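Local coordinates for uncharacterized protein (Legionella pneumophila subsp. pneumophila str. Philadelphia 1, PDB 4RXV) that is of unknown function but carries a RavJ-type peptidase domain of the CA clan in its N-terminal part, consistent with a cysteine-peptidase-like effector, at residues A[48-60]-A[88-100]. Numbering follows the deposited sequence. Where two conformers were deposited one is given.
Sequences KYSTNSLSRTPPF and SSFKIDGEAVRVS
Phe90 and Tyr49 both hold CG anti to their backbone N (chi1 -170° for Phe90), which brings their rings rim to rim, while Phe60, with CG beside its own N, offers a ring face to the edge of Phe90. The result is an aromatic cluster that joins the end of helix 37-50, the loop after it and the start of helix 60-64 to the hairpin of strands 91-92 and 95-100, within the RavJ peptidase domain. The Phe60–Phe90 pair is T-shaped, its planes standing at 83°. Their centroids are 5.0 Å apart, and Phe90 CD2 sits over the centre of the Phe60 ring. Tyr49 and Phe90 instead have nearly parallel planes, 16° apart, yet neither covers the other's face. Phe90 is sandwiched as well. Leu54 CB makes a CH-pi contact 3.7 Å from the centroid of the Phe90 ring, and Val97 CG2 of its own hairpin lies over the opposite face. An Asx turn from Asn52 to Leu54, with Leu54 N donating to Asn52 OD1 at 3.0 Å, includes this leucine, and the Asn52 amide meets Phe90 CE1 obliquely. Val99 CG2 touches both Tyr49 and Phe60, 3.5 Å from Tyr49 CE1 and near the plane of the Phe60 ring at its edge; strand 22-23 adds Val22 against Tyr49, and Trp63 meets Phe60 edge-to-face. Ile92 CD1 touches Tyr49 CB at 3.6 Å. Beyond it, at the type I' turn from Ile92 to Glu95, extended Lys48 reaches Asp93 in a salt bridge: Lys48 NZ lies 3.0 Å from Asp93 OD1, approaching on its syn lone pair.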
loop_
_atom_site.group_PDB
_atom_site.type_symbol
_atom_site.label_atom_id
_atom_site.label_comp_id
_atom_site.label_asym_id
_atom_site.label_seq_id
_atom_site.Cartn_x
_atom_site.Cartn_y
_atom_site.Cartn_z
ATOM N N LYS A 48 -2.093 2.253 22.247
ATOM C CA LYS A 48 -1.703 3.572 22.728
ATOM C C LYS A 48 -2.355 4.696 21.913
ATOM O O LYS A 48 -2.825 5.682 22.482
ATOM C CB LYS A 48 -0.182 3.689 22.695
ATOM C CG LYS A 48 0.494 2.748 23.678
ATOM C CD LYS A 48 2.002 2.807 23.616
ATOM C CE LYS A 48 2.597 1.892 24.682
ATOM N NZ LYS A 48 4.065 2.051 24.865
ATOM N N TYR A 49 -2.401 4.535 20.595
ATOM C CA TYR A 49 -3.032 5.509 19.724
ATOM C C TYR A 49 -4.520 5.691 20.020
ATOM O O TYR A 49 -5.017 6.822 20.089
ATOM C CB TYR A 49 -2.853 5.033 18.286
ATOM C CG TYR A 49 -3.653 5.786 17.267
ATOM C CD1 TYR A 49 -3.138 6.917 16.667
ATOM C CD2 TYR A 49 -4.916 5.343 16.868
ATOM C CE1 TYR A 49 -3.844 7.591 15.695
ATOM C CE2 TYR A 49 -5.634 6.007 15.886
ATOM C CZ TYR A 49 -5.102 7.132 15.314
ATOM O OH TYR A 49 -5.788 7.816 14.331
ATOM N N SER A 50 -5.219 4.569 20.161
ATOM C CA SER A 50 -6.682 4.547 20.073
ATOM C C SER A 50 -7.346 5.394 21.134
ATOM O O SER A 50 -8.406 5.979 20.879
ATOM C CB SER A 50 -7.207 3.111 20.153
ATOM O OG SER A 50 -6.874 2.502 21.390
ATOM N N THR A 51 -6.718 5.477 22.307
ATOM C CA THR A 51 -7.276 6.216 23.432
ATOM C C THR A 51 -6.518 7.501 23.737
ATOM O O THR A 51 -6.816 8.151 24.723
ATOM C CB THR A 51 -7.290 5.352 24.697
ATOM O OG1 THR A 51 -5.964 4.845 24.934
ATOM C CG2 THR A 51 -8.269 4.206 24.524
ATOM N N ASN A 52 -5.559 7.871 22.895
ATOM C CA ASN A 52 -4.872 9.153 23.024
ATOM C C ASN A 52 -5.796 10.213 22.456
ATOM O O ASN A 52 -6.351 10.024 21.385
ATOM C CB ASN A 52 -3.549 9.106 22.244
ATOM C CG ASN A 52 -2.671 10.317 22.488
ATOM O OD1 ASN A 52 -3.101 11.458 22.318
ATOM N ND2 ASN A 52 -1.422 10.071 22.871
ATOM N N SER A 53 -5.967 11.320 23.161
ATOM C CA SER A 53 -6.883 12.367 22.707
ATOM C C SER A 53 -6.574 12.862 21.289
ATOM O O SER A 53 -7.477 13.251 20.541
ATOM C CB SER A 53 -6.907 13.539 23.698
ATOM O OG SER A 53 -5.665 14.231 23.731
ATOM N N LEU A 54 -5.311 12.819 20.892
ATOM C CA LEU A 54 -4.938 13.358 19.582
ATOM C C LEU A 54 -5.429 12.503 18.421
ATOM O O LEU A 54 -5.520 12.988 17.293
ATOM C CB LEU A 54 -3.429 13.557 19.485
ATOM C CG LEU A 54 -2.887 14.639 20.416
ATOM C CD1 LEU A 54 -1.377 14.643 20.407
ATOM C CD2 LEU A 54 -3.431 16.021 20.047
ATOM N N SER A 55 -5.753 11.244 18.684
ATOM C CA SER A 55 -6.297 10.384 17.633
ATOM C C SER A 55 -7.695 10.800 17.196
ATOM O O SER A 55 -8.199 10.337 16.168
ATOM C CB SER A 55 -6.334 8.929 18.088
ATOM O OG SER A 55 -7.302 8.743 19.090
ATOM N N ARG A 56 -8.338 11.652 17.991
ATOM C CA ARG A 56 -9.680 12.098 17.673
ATOM C C ARG A 56 -9.657 13.533 17.183
ATOM O O ARG A 56 -10.619 14.262 17.372
ATOM C CB ARG A 56 -10.572 11.936 18.899
ATOM C CG ARG A 56 -10.795 10.474 19.263
ATOM C CD ARG A 56 -9.951 10.045 20.454
ATOM N NE ARG A 56 -10.031 8.600 20.662
ATOM C CZ ARG A 56 -11.119 7.960 21.087
ATOM N NH1 ARG A 56 -12.239 8.626 21.354
ATOM N NH2 ARG A 56 -11.089 6.643 21.242
ATOM N N THR A 57 -8.540 13.934 16.584
ATOM C CA THR A 57 -8.400 15.220 15.903
ATOM C C THR A 57 -8.087 14.968 14.418
ATOM O O THR A 57 -7.536 13.921 14.064
ATOM C CB THR A 57 -7.269 16.063 16.541
ATOM O OG1 THR A 57 -6.001 15.417 16.346
ATOM C CG2 THR A 57 -7.520 16.278 18.032
ATOM N N PRO A 58 -8.441 15.924 13.537
ATOM C CA PRO A 58 -8.069 15.742 12.128
ATOM C C PRO A 58 -6.563 15.934 11.942
ATOM O O PRO A 58 -5.980 16.790 12.623
ATOM C CB PRO A 58 -8.842 16.855 11.406
ATOM C CG PRO A 58 -9.889 17.313 12.350
ATOM C CD PRO A 58 -9.330 17.084 13.725
ATOM N N PRO A 59 -5.940 15.195 11.011
ATOM C CA PRO A 59 -6.556 14.257 10.064
ATOM C C PRO A 59 -6.651 12.827 10.602
ATOM O O PRO A 59 -7.180 11.962 9.909
ATOM C CB PRO A 59 -5.579 14.284 8.890
ATOM C CG PRO A 59 -4.246 14.451 9.552
ATOM C CD PRO A 59 -4.505 15.374 10.731
ATOM N N PHE A 60 -6.121 12.582 11.801
ATOM C CA PHE A 60 -6.081 11.238 12.363
ATOM C C PHE A 60 -7.457 10.584 12.407
ATOM O O PHE A 60 -7.603 9.403 12.067
ATOM C CB PHE A 60 -5.436 11.270 13.751
ATOM C CG PHE A 60 -4.093 11.918 13.735
ATOM C CD1 PHE A 60 -2.990 11.247 13.228
ATOM C CD2 PHE A 60 -3.948 13.241 14.131
ATOM C CE1 PHE A 60 -1.766 11.877 13.157
ATOM C CE2 PHE A 60 -2.731 13.858 14.069
ATOM C CZ PHE A 60 -1.639 13.178 13.583
ATOM N N SER A 88 3.622 15.303 12.629
ATOM C CA SER A 88 3.050 16.325 13.473
ATOM C C SER A 88 3.559 16.110 14.874
ATOM O O SER A 88 4.452 15.293 15.110
ATOM C CB SER A 88 1.525 16.245 13.468
ATOM O OG SER A 88 1.082 15.170 14.274
ATOM N N SER A 89 2.979 16.860 15.801
ATOM C CA SER A 89 3.312 16.759 17.210
ATOM C C SER A 89 2.918 15.411 17.816
ATOM O O SER A 89 3.475 15.001 18.832
ATOM C CB SER A 89 2.601 17.874 17.970
ATOM O OG SER A 89 2.646 19.085 17.229
ATOM N N PHE A 90 1.965 14.722 17.196
ATOM C CA PHE A 90 1.470 13.461 17.731
ATOM C C PHE A 90 2.535 12.378 17.546
ATOM O O PHE A 90 2.876 12.014 16.408
ATOM C CB PHE A 90 0.167 13.088 17.009
ATOM C CG PHE A 90 -0.599 11.930 17.611
ATOM C CD1 PHE A 90 -0.254 11.332 18.810
ATOM C CD2 PHE A 90 -1.700 11.447 16.940
ATOM C CE1 PHE A 90 -1.013 10.265 19.316
ATOM C CE2 PHE A 90 -2.438 10.398 17.434
ATOM C CZ PHE A 90 -2.099 9.803 18.618
ATOM N N LYS A 91 3.079 11.900 18.663
ATOM C CA LYS A 91 4.067 10.813 18.703
ATOM C C LYS A 91 3.646 9.700 19.661
ATOM O O LYS A 91 2.968 9.964 20.663
ATOM C CB LYS A 91 5.410 11.310 19.219
ATOM C CG LYS A 91 5.935 12.559 18.595
ATOM C CD LYS A 91 7.152 12.991 19.391
ATOM C CE LYS A 91 7.087 14.409 19.915
ATOM N NZ LYS A 91 7.147 14.394 21.398
ATOM N N ILE A 92 4.088 8.480 19.368
ATOM C CA ILE A 92 3.937 7.309 20.215
ATOM C C ILE A 92 5.319 6.651 20.300
ATOM O O ILE A 92 5.995 6.447 19.284
ATOM C CB ILE A 92 2.888 6.328 19.642
ATOM C CG1 ILE A 92 1.504 6.982 19.650
ATOM C CG2 ILE A 92 2.885 4.988 20.405
ATOM C CD1 ILE A 92 0.451 6.186 18.932
ATOM N N ASP A 93 5.743 6.343 21.522
ATOM C CA ASP A 93 7.078 5.803 21.769
ATOM C C ASP A 93 8.153 6.625 21.052
ATOM O O ASP A 93 9.110 6.082 20.490
ATOM C CB ASP A 93 7.153 4.333 21.351
ATOM C CG ASP A 93 6.233 3.447 22.170
ATOM O OD1 ASP A 93 5.966 3.787 23.342
ATOM O OD2 ASP A 93 5.778 2.411 21.641
ATOM N N GLY A 94 7.977 7.942 21.067
ATOM C CA GLY A 94 8.932 8.857 20.472
ATOM C C GLY A 94 8.946 8.904 18.956
ATOM O O GLY A 94 9.802 9.562 18.370
ATOM N N GLU A 95 7.988 8.223 18.329
ATOM C CA GLU A 95 7.913 8.141 16.877
ATOM C C GLU A 95 6.648 8.833 16.363
ATOM O O GLU A 95 5.534 8.570 16.831
ATOM C CB GLU A 95 7.921 6.676 16.429
ATOM C CG GLU A 95 9.155 5.895 16.872
ATOM C CD GLU A 95 9.048 4.403 16.599
ATOM O OE1 GLU A 95 7.917 3.897 16.440
ATOM O OE2 GLU A 95 10.101 3.732 16.546
ATOM N N ALA A 96 6.814 9.717 15.386
ATOM C CA ALA A 96 5.682 10.429 14.820
ATOM C C ALA A 96 4.647 9.450 14.298
ATOM O O ALA A 96 4.962 8.499 13.596
ATOM C CB ALA A 96 6.126 11.350 13.710
ATOM N N VAL A 97 3.393 9.743 14.603
ATOM C CA VAL A 97 2.275 8.903 14.212
ATOM C C VAL A 97 1.887 9.092 12.743
ATOM O O VAL A 97 1.663 10.208 12.275
ATOM C CB VAL A 97 1.068 9.220 15.107
ATOM C CG1 VAL A 97 -0.192 8.538 14.617
ATOM C CG2 VAL A 97 1.362 8.793 16.523
ATOM N N ARG A 98 1.792 7.964 12.045
ATOM C CA ARG A 98 1.155 7.845 10.727
ATOM C C ARG A 98 0.093 6.773 10.860
ATOM O O ARG A 98 0.291 5.832 11.630
ATOM C CB ARG A 98 2.183 7.477 9.656
ATOM C CG ARG A 98 3.299 8.518 9.508
ATOM C CD ARG A 98 4.303 8.117 8.412
ATOM N NE ARG A 98 5.010 6.922 8.825
ATOM C CZ ARG A 98 5.716 6.127 8.023
ATOM N NH1 ARG A 98 5.871 6.394 6.726
ATOM N NH2 ARG A 98 6.282 5.047 8.537
ATOM N N VAL A 99 -1.013 6.914 10.137
ATOM C CA VAL A 99 -2.151 6.029 10.323
ATOM C C VAL A 99 -2.699 5.555 8.999
ATOM O O VAL A 99 -2.888 6.341 8.092
ATOM C CB VAL A 99 -3.303 6.752 11.063
ATOM C CG1 VAL A 99 -4.456 5.775 11.343
ATOM C CG2 VAL A 99 -2.837 7.413 12.333
ATOM N N SER A 100 -3.042 4.270 8.930
ATOM C CA SER A 100 -3.802 3.749 7.796
ATOM C C SER A 100 -4.558 2.477 8.206
ATOM O O SER A 100 -4.614 2.128 9.394
ATOM C CB SER A 100 -2.905 3.537 6.579
ATOM O OG SER A 100 -3.661 3.407 5.409
#